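Local atomic coordinates of CCMAN5 (Cellulosimicrobium cellulans, PDB entry 4AQ0), a protein that hydrolyses alpha-mannosidic bonds as a family 92 glycoside hydrolase that binds calcium, and probably removes mannose that caps mannose-6-phosphate on yeast-type glycans. Residues Q72-G77 with T112-F117; D389-L394 with V427-A432; Y364-T369 with H415-V420. All coordinates share one frame; numbering follows the deposited sequence.

Overall arrangement
Nearest the N terminus, interaction 1 pairs strand 115-116 with strand 74-79 and closes off the 34 residues between segments 72-77 and 112-117, inside the N-terminal domain. It is complete before the other two begin, and about 17 Å separates its nearest atoms from those of interaction 3. The catalytic domain holds two interactions that cross along the chain, since 364-369 is followed by 389-394, and 415-420 by 427-432. Interaction 3 lays the link from strand 364-365 to helix 369-382 beside loop 415-420, whereas interaction 2 packs helix 384-403 on helix 425-434. They meet where Ser393 OG hydrogen-bonds Tyr364 N and the Trp367 ring packs against the backbone oxygen of Met390.

Interaction 1. Residues Q72-G77 with T112-F117; sequences QSKISG and TYAHPF
Residues 74-75 and 115-116 run antiparallel as the edge pair of a four-stranded beta-sheet in the N-terminal domain, with strand 115-116 outermost. Ile75 and His115 form the hydrogen-bonded pair: Ile75 N gives to His115 O at 2.8 Å and His115 N returns to Ile75 O at 2.9 Å. Lys74 and Pro116 are the adjoining non-hydrogen-bonded pair, their CA atoms 4.4 Å apart, and Phe117 N to Ser73 O (2.9 Å) prolongs the pairing beyond them. On the face shared by Ile75 and His115, strand 128-137 covers both side chains.

With CG between the backbone N and the carbonyl carbon (chi1 89°), the Phe117 ring lies alongside 72-75. Ile75 CD1 then stands over the centre of that ring in a CH-pi contact, 3.6 Å from the centroid and almost on its normal, while Lys74 N approaches the ring edge. At the other end Ser76 CB rests on Tyr113 CB at 3.5 Å; the hydroxyl of Tyr113 turns away to Asp178. Ile75 O is gripped twice by one residue: besides the bond from His115 N it accepts one from His115 ND1, 2.8 Å away, the oxygen lying in the plane of the imidazole.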
ATOM      1  N   GLN A  72       5.461 -21.962  -4.471  1.00 13.85           N
ATOM      2  CA  GLN A  72       6.025 -22.536  -5.705  1.00 14.15           C
ATOM      3  C   GLN A  72       7.441 -23.090  -5.503  1.00 14.51           C
ATOM      4  O   GLN A  72       8.071 -22.857  -4.466  1.00 14.39           O
ATOM      5  CB  GLN A  72       6.009 -21.512  -6.850  1.00 14.05           C
ATOM      6  CG  GLN A  72       4.631 -20.924  -7.180  1.00 14.65           C
ATOM      7  CD  GLN A  72       3.644 -21.970  -7.660  1.00 16.17           C
ATOM      8  OE1 GLN A  72       3.901 -22.673  -8.635  1.00 15.78           O
ATOM      9  NE2 GLN A  72       2.502 -22.071  -6.981  1.00 16.63           N
ATOM     10  N   SER A  73       7.940 -23.823  -6.498  1.00 14.47           N
ATOM     11  CA  SER A  73       9.265 -24.441  -6.378  1.00 15.01           C
ATOM     12  C   SER A  73      10.132 -24.204  -7.611  1.00 14.70           C
ATOM     13  O   SER A  73      11.185 -24.832  -7.762  1.00 14.97           O
ATOM     14  CB  SER A  73       9.142 -25.945  -6.085  1.00 15.16           C
ATOM     15  OG  SER A  73       8.560 -26.606  -7.190  1.00 17.10           O
ATOM     16  N   LYS A  74       9.687 -23.285  -8.475  1.00 14.33           N
ATOM     17  CA  LYS A  74      10.443 -22.872  -9.648  1.00 13.63           C
ATOM     18  C   LYS A  74      10.382 -21.363  -9.842  1.00 13.32           C
ATOM     19  O   LYS A  74       9.372 -20.725  -9.537  1.00 13.09           O
ATOM     20  CB  LYS A  74       9.954 -23.596 -10.907  1.00 13.99           C
ATOM     21  CG  LYS A  74      10.192 -25.109 -10.886  1.00 15.01           C
ATOM     22  CD  LYS A  74       9.414 -25.805 -11.984  1.00 17.81           C
ATOM     23  CE  LYS A  74       9.611 -27.317 -11.915  1.00 19.85           C
ATOM     24  NZ  LYS A  74       8.865 -27.975 -13.020  1.00 23.16           N
ATOM     25  N   ILE A  75      11.485 -20.812 -10.340  1.00 12.69           N
ATOM     26  CA  ILE A  75      11.643 -19.387 -10.596  1.00 12.62           C
ATOM     27  C   ILE A  75      12.209 -19.229 -12.002  1.00 12.54           C
ATOM     28  O   ILE A  75      13.148 -19.939 -12.377  1.00 12.27           O
ATOM     29  CB  ILE A  75      12.590 -18.717  -9.549  1.00 12.65           C
ATOM     30  CG1 ILE A  75      11.829 -18.429  -8.246  1.00 12.91           C
ATOM     31  CG2 ILE A  75      13.233 -17.415 -10.102  1.00 12.79           C
ATOM     32  CD1 ILE A  75      12.705 -17.978  -7.070  1.00 12.60           C
ATOM     33  N   SER A  76      11.620 -18.320 -12.783  1.00 12.37           N
ATOM     34  CA  SER A  76      12.157 -17.956 -14.092  1.00 12.46           C
ATOM     35  C   SER A  76      13.279 -16.923 -13.933  1.00 12.28           C
ATOM     36  O   SER A  76      14.461 -17.265 -14.030  1.00 12.55           O
ATOM     37  CB  SER A  76      11.048 -17.445 -15.018  1.00 12.29           C
ATOM     38  OG  SER A  76      10.300 -16.412 -14.391  1.00 14.30           O
ATOM     39  N   GLY A  77      12.925 -15.670 -13.673  1.00 12.34           N
ATOM     40  CA  GLY A  77      13.932 -14.624 -13.487  1.00 12.20           C
ATOM     41  C   GLY A  77      13.453 -13.474 -12.620  1.00 12.45           C
ATOM     42  O   GLY A  77      12.656 -13.679 -11.710  1.00 12.64           O
ATOM     43  N   THR A 112      10.713 -22.404 -20.877  1.00 13.44           N
ATOM     44  CA  THR A 112      12.145 -22.709 -20.859  1.00 13.27           C
ATOM     45  C   THR A 112      12.922 -21.890 -19.805  1.00 13.29           C
ATOM     46  O   THR A 112      14.097 -22.160 -19.531  1.00 13.27           O
ATOM     47  CB  THR A 112      12.789 -22.498 -22.262  1.00 13.36           C
ATOM     48  OG1 THR A 112      12.727 -21.113 -22.615  1.00 12.08           O
ATOM     49  CG2 THR A 112      12.068 -23.337 -23.332  1.00 13.43           C
ATOM     50  N   TYR A 113      12.261 -20.887 -19.234  1.00 12.78           N
ATOM     51  CA  TYR A 113      12.874 -20.036 -18.225  1.00 12.74           C
ATOM     52  C   TYR A 113      12.950 -20.723 -16.851  1.00 12.65           C
ATOM     53  O   TYR A 113      13.746 -20.330 -16.010  1.00 12.80           O
ATOM     54  CB  TYR A 113      12.070 -18.743 -18.051  1.00 12.54           C
ATOM     55  CG  TYR A 113      12.007 -17.777 -19.226  1.00 12.63           C
ATOM     56  CD1 TYR A 113      13.009 -17.729 -20.207  1.00 12.72           C
ATOM     57  CD2 TYR A 113      10.952 -16.875 -19.323  1.00 12.88           C
ATOM     58  CE1 TYR A 113      12.933 -16.807 -21.267  1.00 13.32           C
ATOM     59  CE2 TYR A 113      10.868 -15.963 -20.367  1.00 13.57           C
ATOM     60  CZ  TYR A 113      11.857 -15.929 -21.329  1.00 13.40           C
ATOM     61  OH  TYR A 113      11.746 -15.004 -22.347  1.00 15.07           O
ATOM     62  N   ALA A 114      12.111 -21.731 -16.630  1.00 12.51           N
ATOM     63  CA  ALA A 114      11.895 -22.282 -15.295  1.00 12.93           C
ATOM     64  C   ALA A 114      13.141 -22.963 -14.712  1.00 13.20           C
ATOM     65  O   ALA A 114      13.737 -23.836 -15.358  1.00 13.07           O
ATOM     66  CB  ALA A 114      10.698 -23.240 -15.308  1.00 12.54           C
ATOM     67  N   HIS A 115      13.532 -22.529 -13.511  1.00 13.35           N
ATOM     68  CA  HIS A 115      14.605 -23.154 -12.735  1.00 13.79           C
ATOM     69  C   HIS A 115      14.014 -23.686 -11.431  1.00 14.29           C
ATOM     70  O   HIS A 115      13.256 -22.971 -10.781  1.00 14.58           O
ATOM     71  CB  HIS A 115      15.694 -22.154 -12.319  1.00 13.78           C
ATOM     72  CG  HIS A 115      16.127 -21.198 -13.392  1.00 14.11           C
ATOM     73  ND1 HIS A 115      15.556 -20.062 -13.857  1.00 13.16           N
ATOM     74  CD2 HIS A 115      17.318 -21.334 -14.075  1.00 12.34           C
ATOM     75  CE1 HIS A 115      16.392 -19.554 -14.820  1.00 12.18           C
ATOM     76  NE2 HIS A 115      17.449 -20.338 -14.930  1.00 14.34           N
ATOM     77  N   PRO A 116      14.397 -24.913 -11.013  1.00 14.58           N
ATOM     78  CA  PRO A 116      14.070 -25.350  -9.646  1.00 14.68           C
ATOM     79  C   PRO A 116      14.728 -24.442  -8.596  1.00 14.87           C
ATOM     80  O   PRO A 116      15.841 -23.967  -8.796  1.00 14.79           O
ATOM     81  CB  PRO A 116      14.697 -26.752  -9.545  1.00 14.88           C
ATOM     82  CG  PRO A 116      15.094 -27.135 -10.959  1.00 15.22           C
ATOM     83  CD  PRO A 116      15.290 -25.860 -11.711  1.00 14.33           C
ATOM     84  N   PHE A 117      14.036 -24.203  -7.490  1.00 15.25           N
ATOM     85  CA  PHE A 117      14.650 -23.530  -6.353  1.00 15.45           C
ATOM     86  C   PHE A 117      14.100 -24.090  -5.057  1.00 15.84           C
ATOM     87  O   PHE A 117      13.042 -24.739  -5.041  1.00 15.23           O
ATOM     88  CB  PHE A 117      14.478 -22.002  -6.424  1.00 15.28           C
ATOM     89  CG  PHE A 117      13.213 -21.486  -5.778  1.00 15.27           C
ATOM     90  CD1 PHE A 117      11.988 -21.584  -6.428  1.00 13.80           C
ATOM     91  CD2 PHE A 117      13.261 -20.873  -4.529  1.00 15.15           C
ATOM     92  CE1 PHE A 117      10.831 -21.101  -5.841  1.00 15.18           C
ATOM     93  CE2 PHE A 117      12.101 -20.380  -3.929  1.00 15.41           C
ATOM     94  CZ  PHE A 117      10.885 -20.493  -4.588  1.00 14.42           C
TER

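Interaction 2. Residues D389-L394 with V427-A432; sequences DMVQSL and VVVADA
Val391 and Leu394 reach helix 425-434 through their first torsions: Val391 sets CG1 anti to the backbone N, and Leu394 does the same with CG (chi1 -174°). A second torsion of 52° to CD1 leaves Leu394 CD2 trans to CA, so this methyl is the part of the side chain that extends farthest toward the neighbouring helix. The contact is plain helix-helix packing within the catalytic domain, consistent with the (alpha/alpha)6 barrel of family 92 enzymes. The two segments are inclined rather than strictly antiparallel, with 133° between their N-to-C directions and axes 9.8 Å apart at closest approach. Behind the interface, Asp389 O accepts both N and OG of Ser393 as donors, from opposite faces of its carbonyl plane, and the same OG is also hydrogen-bonded to Tyr364 N.

The interface is wholly apolar and buried, and no hydrogen bond bridges it. Leu394 CD2 touches two valines, Val428 CG1 at 3.8 Å and Val429 CG2 at 3.9 Å; the side chains of Leu394 and Val428 meet at about a right angle. Beyond this pair, Val428 continues onto Thr369 and Phe376 of helix 369-382, and Val429 onto Ile487 of helix 471-490, so helix 425-434 is packed between several neighbours.

One turn before Leu394, Val391 CG1 rests near the backbone of Val429. Val391 also straddles Ala432, the small alanine letting both branches come close: Ala432 CB lies 3.8 Å from Val391 CG1 and 3.9 Å from Val391 CG2.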
ATOM      1  N   ASP A 389       5.961  15.859   0.893  1.00 12.83           N
ATOM      2  CA  ASP A 389       6.302  15.684  -0.516  1.00 12.86           C
ATOM      3  C   ASP A 389       5.250  14.864  -1.247  1.00 12.69           C
ATOM      4  O   ASP A 389       4.936  15.159  -2.400  1.00 12.57           O
ATOM      5  CB  ASP A 389       7.679  15.037  -0.682  1.00 13.27           C
ATOM      6  CG  ASP A 389       8.824  16.038  -0.561  1.00 14.84           C
ATOM      7  OD1 ASP A 389       8.588  17.222  -0.214  1.00 15.31           O
ATOM      8  OD2 ASP A 389       9.978  15.623  -0.807  1.00 17.48           O
ATOM      9  N   MET A 390       4.710  13.838  -0.579  1.00 12.18           N
ATOM     10  CA  MET A 390       3.626  13.043  -1.151  1.00 11.69           C
ATOM     11  C   MET A 390       2.402  13.913  -1.452  1.00 11.66           C
ATOM     12  O   MET A 390       1.824  13.822  -2.537  1.00 11.40           O
ATOM     13  CB  MET A 390       3.250  11.859  -0.245  1.00 11.58           C
ATOM     14  CG  MET A 390       4.347  10.787  -0.117  1.00  9.89           C
ATOM     15  SD  MET A 390       3.877   9.400   0.935  1.00  8.07           S
ATOM     16  CE  MET A 390       5.201   8.237   0.563  1.00 10.87           C
ATOM     17  N   VAL A 391       2.018  14.765  -0.503  1.00 11.61           N
ATOM     18  CA  VAL A 391       0.837  15.615  -0.680  1.00 11.73           C
ATOM     19  C   VAL A 391       1.083  16.679  -1.759  1.00 11.80           C
ATOM     20  O   VAL A 391       0.224  16.923  -2.614  1.00 11.84           O
ATOM     21  CB  VAL A 391       0.371  16.251   0.656  1.00 12.37           C
ATOM     22  CG1 VAL A 391      -0.853  17.132   0.441  1.00 11.79           C
ATOM     23  CG2 VAL A 391       0.052  15.142   1.685  1.00 12.31           C
ATOM     24  N   GLN A 392       2.267  17.284  -1.738  1.00 11.32           N
ATOM     25  CA  GLN A 392       2.635  18.230  -2.777  1.00 11.22           C
ATOM     26  C   GLN A 392       2.588  17.561  -4.147  1.00 10.87           C
ATOM     27  O   GLN A 392       2.190  18.188  -5.121  1.00 11.04           O
ATOM     28  CB  GLN A 392       4.020  18.843  -2.501  1.00 11.23           C
ATOM     29  CG  GLN A 392       4.522  19.836  -3.556  1.00 11.06           C
ATOM     30  CD  GLN A 392       3.690  21.113  -3.627  1.00 11.95           C
ATOM     31  OE1 GLN A 392       4.024  22.113  -2.994  1.00 13.35           O
ATOM     32  NE2 GLN A 392       2.608  21.085  -4.402  1.00 11.65           N
ATOM     33  N   SER A 393       2.992  16.292  -4.213  1.00 10.38           N
ATOM     34  CA  SER A 393       2.960  15.522  -5.463  1.00 10.21           C
ATOM     35  C   SER A 393       1.525  15.296  -5.948  1.00 10.56           C
ATOM     36  O   SER A 393       1.207  15.475  -7.134  1.00 10.41           O
ATOM     37  CB  SER A 393       3.653  14.160  -5.275  1.00 10.38           C
ATOM     38  OG  SER A 393       5.017  14.308  -4.926  1.00  9.05           O
ATOM     39  N   LEU A 394       0.664  14.881  -5.025  1.00 10.55           N
ATOM     40  CA  LEU A 394      -0.752  14.676  -5.327  1.00 10.93           C
ATOM     41  C   LEU A 394      -1.382  15.950  -5.885  1.00 11.01           C
ATOM     42  O   LEU A 394      -2.150  15.901  -6.857  1.00 11.24           O
ATOM     43  CB  LEU A 394      -1.489  14.230  -4.065  1.00 10.76           C
ATOM     44  CG  LEU A 394      -2.956  13.815  -4.173  1.00 11.77           C
ATOM     45  CD1 LEU A 394      -3.150  12.766  -5.272  1.00 11.00           C
ATOM     46  CD2 LEU A 394      -3.394  13.275  -2.816  1.00 11.35           C
ATOM     47  N   VAL A 427      -9.556  14.052   0.471  1.00  9.88           N
ATOM     48  CA  VAL A 427      -9.432  13.766   1.898  1.00  9.57           C
ATOM     49  C   VAL A 427      -7.959  13.789   2.311  1.00  9.57           C
ATOM     50  O   VAL A 427      -7.621  14.308   3.376  1.00  9.33           O
ATOM     51  CB  VAL A 427     -10.093  12.412   2.246  1.00  9.50           C
ATOM     52  CG1 VAL A 427      -9.874  12.038   3.725  1.00  9.19           C
ATOM     53  CG2 VAL A 427     -11.586  12.456   1.897  1.00  9.57           C
ATOM     54  N   VAL A 428      -7.088  13.248   1.452  1.00  9.53           N
ATOM     55  CA  VAL A 428      -5.645  13.221   1.718  1.00  9.78           C
ATOM     56  C   VAL A 428      -5.038  14.631   1.759  1.00 10.34           C
ATOM     57  O   VAL A 428      -4.272  14.972   2.683  1.00 10.13           O
ATOM     58  CB  VAL A 428      -4.877  12.338   0.689  1.00  9.85           C
ATOM     59  CG1 VAL A 428      -3.362  12.416   0.924  1.00  9.71           C
ATOM     60  CG2 VAL A 428      -5.368  10.874   0.748  1.00  9.10           C
ATOM     61  N   VAL A 429      -5.358  15.439   0.750  1.00 10.71           N
ATOM     62  CA  VAL A 429      -4.902  16.827   0.719  1.00 11.22           C
ATOM     63  C   VAL A 429      -5.437  17.561   1.952  1.00 11.31           C
ATOM     64  O   VAL A 429      -4.682  18.255   2.632  1.00 12.32           O
ATOM     65  CB  VAL A 429      -5.309  17.560  -0.595  1.00 11.39           C
ATOM     66  CG1 VAL A 429      -4.836  19.028  -0.573  1.00 10.76           C
ATOM     67  CG2 VAL A 429      -4.736  16.835  -1.799  1.00 11.27           C
ATOM     68  N   ALA A 430      -6.723  17.380   2.244  1.00 11.59           N
ATOM     69  CA  ALA A 430      -7.360  17.962   3.442  1.00 11.70           C
ATOM     70  C   ALA A 430      -6.654  17.548   4.740  1.00 12.24           C
ATOM     71  O   ALA A 430      -6.594  18.324   5.701  1.00 12.16           O
ATOM     72  CB  ALA A 430      -8.816  17.557   3.508  1.00 11.07           C
ATOM     73  N   ASP A 431      -6.138  16.317   4.755  1.00 12.08           N
ATOM     74  CA  ASP A 431      -5.422  15.775   5.901  1.00 12.45           C
ATOM     75  C   ASP A 431      -4.200  16.630   6.236  1.00 12.42           C
ATOM     76  O   ASP A 431      -3.959  16.938   7.409  1.00 12.60           O
ATOM     77  CB  ASP A 431      -4.998  14.322   5.627  1.00 12.40           C
ATOM     78  CG  ASP A 431      -4.583  13.587   6.882  1.00 13.63           C
ATOM     79  OD1 ASP A 431      -5.475  13.073   7.591  1.00 14.13           O
ATOM     80  OD2 ASP A 431      -3.364  13.519   7.159  1.00 15.16           O
ATOM     81  N   ALA A 432      -3.437  16.996   5.208  1.00 11.95           N
ATOM     82  CA  ALA A 432      -2.252  17.833   5.373  1.00 12.18           C
ATOM     83  C   ALA A 432      -2.615  19.247   5.798  1.00 12.27           C
ATOM     84  O   ALA A 432      -1.980  19.807   6.695  1.00 12.53           O
ATOM     85  CB  ALA A 432      -1.416  17.859   4.093  1.00 11.57           C
TER

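Interaction 3. Residues Y364-T369 with H415-V420; sequences YDSWAT and HSVPTV
In the catalytic domain, the segment leading from strand 364-365 to helix 369-382 lies beside the loop 415-420, next to a bound bis-tris propane molecule, which the Val420 side chain approaches to about 4 Å; the place is consistent with the wall of the active-site pocket. The segments run nearly parallel without forming a regular sheet, and side chains do much of the bonding. Asp365 ends the short strand 364-365 and points at residues 415-417. Its OD2 receives Ser416 OG at 2.8 Å on the anti lone pair, while OD1 takes the backbone N of Ser366 from above the carboxylate plane.

Two waters complete the grip on the carboxylate. One donates to Asp365 OD2 and accepts from Ser416 N. The second donates to Asp365 OD1 at 2.6 Å, is hydrogen-bonded to Thr419 OG1 at 2.9 Å and takes a weak bond from His415 ND1; it also lies in the plane of the Trp367 indole, at its edge. Between these polar links Val417 CG2 sits 3.6 Å from Ser366 N, pressed on the backbone where Asp365 joins Ser366.

Ser366 OG, trans to the backbone N (chi1 -168°), gives a bond to Pro418 O at 2.8 Å. Thr419 OG1 accepts the backbone N of Trp367 at 3.0 Å along a nearly straight N-H line of 169°. The indole of Trp367 packs on Leu394 and Leu397 of helix 384-403. At the N-cap of helix 369-382, Ala368 CB meets Val420 CB at 3.8 Å, and Val420 N hydrogen-bonds to Trp367 O in the carbonyl plane, though with a bent N-H angle of 131°.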
ATOM      1  N   TYR A 364       6.394  12.155  -5.938  1.00 11.90           N
ATOM      2  CA  TYR A 364       5.977  10.766  -5.795  1.00 11.86           C
ATOM      3  C   TYR A 364       4.734  10.506  -6.650  1.00 11.76           C
ATOM      4  O   TYR A 364       3.936  11.411  -6.897  1.00 11.53           O
ATOM      5  CB  TYR A 364       5.709  10.425  -4.317  1.00 11.78           C
ATOM      6  CG  TYR A 364       6.966  10.469  -3.477  1.00 12.69           C
ATOM      7  CD1 TYR A 364       7.410  11.672  -2.926  1.00 11.93           C
ATOM      8  CD2 TYR A 364       7.737   9.320  -3.267  1.00 12.02           C
ATOM      9  CE1 TYR A 364       8.564  11.733  -2.180  1.00 11.04           C
ATOM     10  CE2 TYR A 364       8.904   9.376  -2.516  1.00 11.83           C
ATOM     11  CZ  TYR A 364       9.308  10.592  -1.986  1.00 11.83           C
ATOM     12  OH  TYR A 364      10.455  10.675  -1.248  1.00 12.38           O
ATOM     13  N   ASP A 365       4.594   9.268  -7.111  1.00 11.53           N
ATOM     14  CA  ASP A 365       3.479   8.859  -7.962  1.00 11.56           C
ATOM     15  C   ASP A 365       3.234   7.371  -7.727  1.00 11.40           C
ATOM     16  O   ASP A 365       4.127   6.658  -7.232  1.00 11.40           O
ATOM     17  CB  ASP A 365       3.802   9.142  -9.446  1.00 11.49           C
ATOM     18  CG  ASP A 365       2.568   9.080 -10.366  1.00 12.55           C
ATOM     19  OD1 ASP A 365       1.438   8.855  -9.881  1.00 12.14           O
ATOM     20  OD2 ASP A 365       2.737   9.262 -11.597  1.00 14.17           O
ATOM     21  N   SER A 366       2.033   6.927  -8.094  1.00 11.03           N
ATOM     22  CA  SER A 366       1.509   5.558  -7.900  1.00 11.12           C
ATOM     23  C   SER A 366       0.510   5.563  -6.747  1.00 11.10           C
ATOM     24  O   SER A 366       0.892   5.519  -5.579  1.00 11.21           O
ATOM     25  CB  SER A 366       2.594   4.508  -7.680  1.00 10.99           C
ATOM     26  OG  SER A 366       2.041   3.208  -7.775  1.00 12.01           O
ATOM     27  N   TRP A 367      -0.771   5.618  -7.092  1.00 10.68           N
ATOM     28  CA  TRP A 367      -1.817   5.885  -6.118  1.00 10.70           C
ATOM     29  C   TRP A 367      -2.869   4.799  -6.135  1.00 10.54           C
ATOM     30  O   TRP A 367      -3.178   4.253  -7.186  1.00 10.73           O
ATOM     31  CB  TRP A 367      -2.477   7.232  -6.417  1.00 10.52           C
ATOM     32  CG  TRP A 367      -1.498   8.365  -6.482  1.00 11.25           C
ATOM     33  CD1 TRP A 367      -0.933   8.894  -7.605  1.00 11.19           C
ATOM     34  CD2 TRP A 367      -0.969   9.109  -5.374  1.00 10.66           C
ATOM     35  NE1 TRP A 367      -0.076   9.919  -7.267  1.00 11.67           N
ATOM     36  CE2 TRP A 367      -0.085  10.077  -5.906  1.00 10.41           C
ATOM     37  CE3 TRP A 367      -1.154   9.051  -3.984  1.00  9.85           C
ATOM     38  CZ2 TRP A 367       0.623  10.979  -5.096  1.00 10.00           C
ATOM     39  CZ3 TRP A 367      -0.455   9.963  -3.174  1.00  8.93           C
ATOM     40  CH2 TRP A 367       0.424  10.908  -3.739  1.00  8.82           C
ATOM     41  N   ALA A 368      -3.414   4.489  -4.965  1.00 10.49           N
ATOM     42  CA  ALA A 368      -4.529   3.548  -4.842  1.00 10.62           C
ATOM     43  C   ALA A 368      -5.434   4.084  -3.738  1.00 10.64           C
ATOM     44  O   ALA A 368      -5.754   3.393  -2.769  1.00 10.50           O
ATOM     45  CB  ALA A 368      -4.011   2.146  -4.505  1.00 10.22           C
ATOM     46  N   THR A 369      -5.851   5.329  -3.909  1.00 10.73           N
ATOM     47  CA  THR A 369      -6.313   6.138  -2.790  1.00 10.55           C
ATOM     48  C   THR A 369      -7.684   5.723  -2.238  1.00 10.82           C
ATOM     49  O   THR A 369      -7.965   5.929  -1.062  1.00 10.65           O
ATOM     50  CB  THR A 369      -6.177   7.650  -3.139  1.00 10.98           C
ATOM     51  OG1 THR A 369      -4.850   7.879  -3.634  1.00 10.18           O
ATOM     52  CG2 THR A 369      -6.379   8.527  -1.913  1.00  9.62           C
ATOM     53  N   HIS A 415       0.212   7.464 -17.426  1.00 12.07           N
ATOM     54  CA  HIS A 415       0.843   7.856 -16.162  1.00 11.50           C
ATOM     55  C   HIS A 415       2.350   7.585 -16.115  1.00 11.34           C
ATOM     56  O   HIS A 415       2.877   6.819 -16.921  1.00 11.44           O
ATOM     57  CB  HIS A 415       0.080   7.258 -14.973  1.00 11.01           C
ATOM     58  CG  HIS A 415      -1.158   8.027 -14.631  1.00 11.19           C
ATOM     59  ND1 HIS A 415      -1.402   8.935 -13.657  1.00 11.58           N
ATOM     60  CD2 HIS A 415      -2.311   7.958 -15.385  1.00 10.21           C
ATOM     61  CE1 HIS A 415      -2.690   9.376 -13.827  1.00  9.81           C
ATOM     62  NE2 HIS A 415      -3.219   8.767 -14.873  1.00 10.63           N
ATOM     63  N   SER A 416       3.053   8.230 -15.186  1.00 11.40           N
ATOM     64  CA  SER A 416       4.520   8.204 -15.216  1.00 11.26           C
ATOM     65  C   SER A 416       5.113   6.940 -14.600  1.00 11.08           C
ATOM     66  O   SER A 416       6.290   6.651 -14.813  1.00 11.20           O
ATOM     67  CB  SER A 416       5.117   9.467 -14.576  1.00 11.15           C
ATOM     68  OG  SER A 416       5.058   9.417 -13.164  1.00 11.68           O
ATOM     69  N   VAL A 417       4.288   6.203 -13.847  1.00 10.63           N
ATOM     70  CA  VAL A 417       4.660   4.944 -13.187  1.00 10.37           C
ATOM     71  C   VAL A 417       3.399   4.059 -13.114  1.00 10.91           C
ATOM     72  O   VAL A 417       2.283   4.580 -13.227  1.00 10.89           O
ATOM     73  CB  VAL A 417       5.203   5.161 -11.725  1.00 10.52           C
ATOM     74  CG1 VAL A 417       6.477   6.020 -11.687  1.00  9.64           C
ATOM     75  CG2 VAL A 417       4.133   5.756 -10.820  1.00  9.19           C
ATOM     76  N   PRO A 418       3.549   2.725 -12.915  1.00 11.19           N
ATOM     77  CA  PRO A 418       2.326   1.955 -12.698  1.00 11.11           C
ATOM     78  C   PRO A 418       1.505   2.541 -11.549  1.00 11.11           C
ATOM     79  O   PRO A 418       2.064   2.947 -10.525  1.00 10.65           O
ATOM     80  CB  PRO A 418       2.834   0.547 -12.341  1.00 11.17           C
ATOM     81  CG  PRO A 418       4.287   0.671 -12.128  1.00 11.81           C
ATOM     82  CD  PRO A 418       4.744   1.859 -12.910  1.00 11.25           C
ATOM     83  N   THR A 419       0.191   2.598 -11.728  1.00 10.86           N
ATOM     84  CA  THR A 419      -0.675   3.293 -10.768  1.00 10.68           C
ATOM     85  C   THR A 419      -2.055   2.640 -10.727  1.00 10.82           C
ATOM     86  O   THR A 419      -2.352   1.759 -11.542  1.00 10.73           O
ATOM     87  CB  THR A 419      -0.749   4.810 -11.102  1.00 10.85           C
ATOM     88  OG1 THR A 419      -1.348   5.528 -10.013  1.00 10.14           O
ATOM     89  CG2 THR A 419      -1.521   5.046 -12.402  1.00 10.60           C
ATOM     90  N   VAL A 420      -2.897   3.043  -9.779  1.00 10.97           N
ATOM     91  CA  VAL A 420      -4.171   2.344  -9.597  1.00 11.04           C
ATOM     92  C   VAL A 420      -5.392   3.251  -9.711  1.00 11.22           C
ATOM     93  O   VAL A 420      -6.097   3.210 -10.718  1.00 11.47           O
ATOM     94  CB  VAL A 420      -4.226   1.524  -8.277  1.00 11.11           C
ATOM     95  CG1 VAL A 420      -5.455   0.602  -8.268  1.00 10.69           C
ATOM     96  CG2 VAL A 420      -2.959   0.713  -8.092  1.00 11.37           C
TER
HETATM   97  O   HOH W   1       1.378  10.116 -13.579  1.00  7.44           O
HETATM   98  O   HOH W   2      -0.804   8.212 -10.917  1.00  9.60           O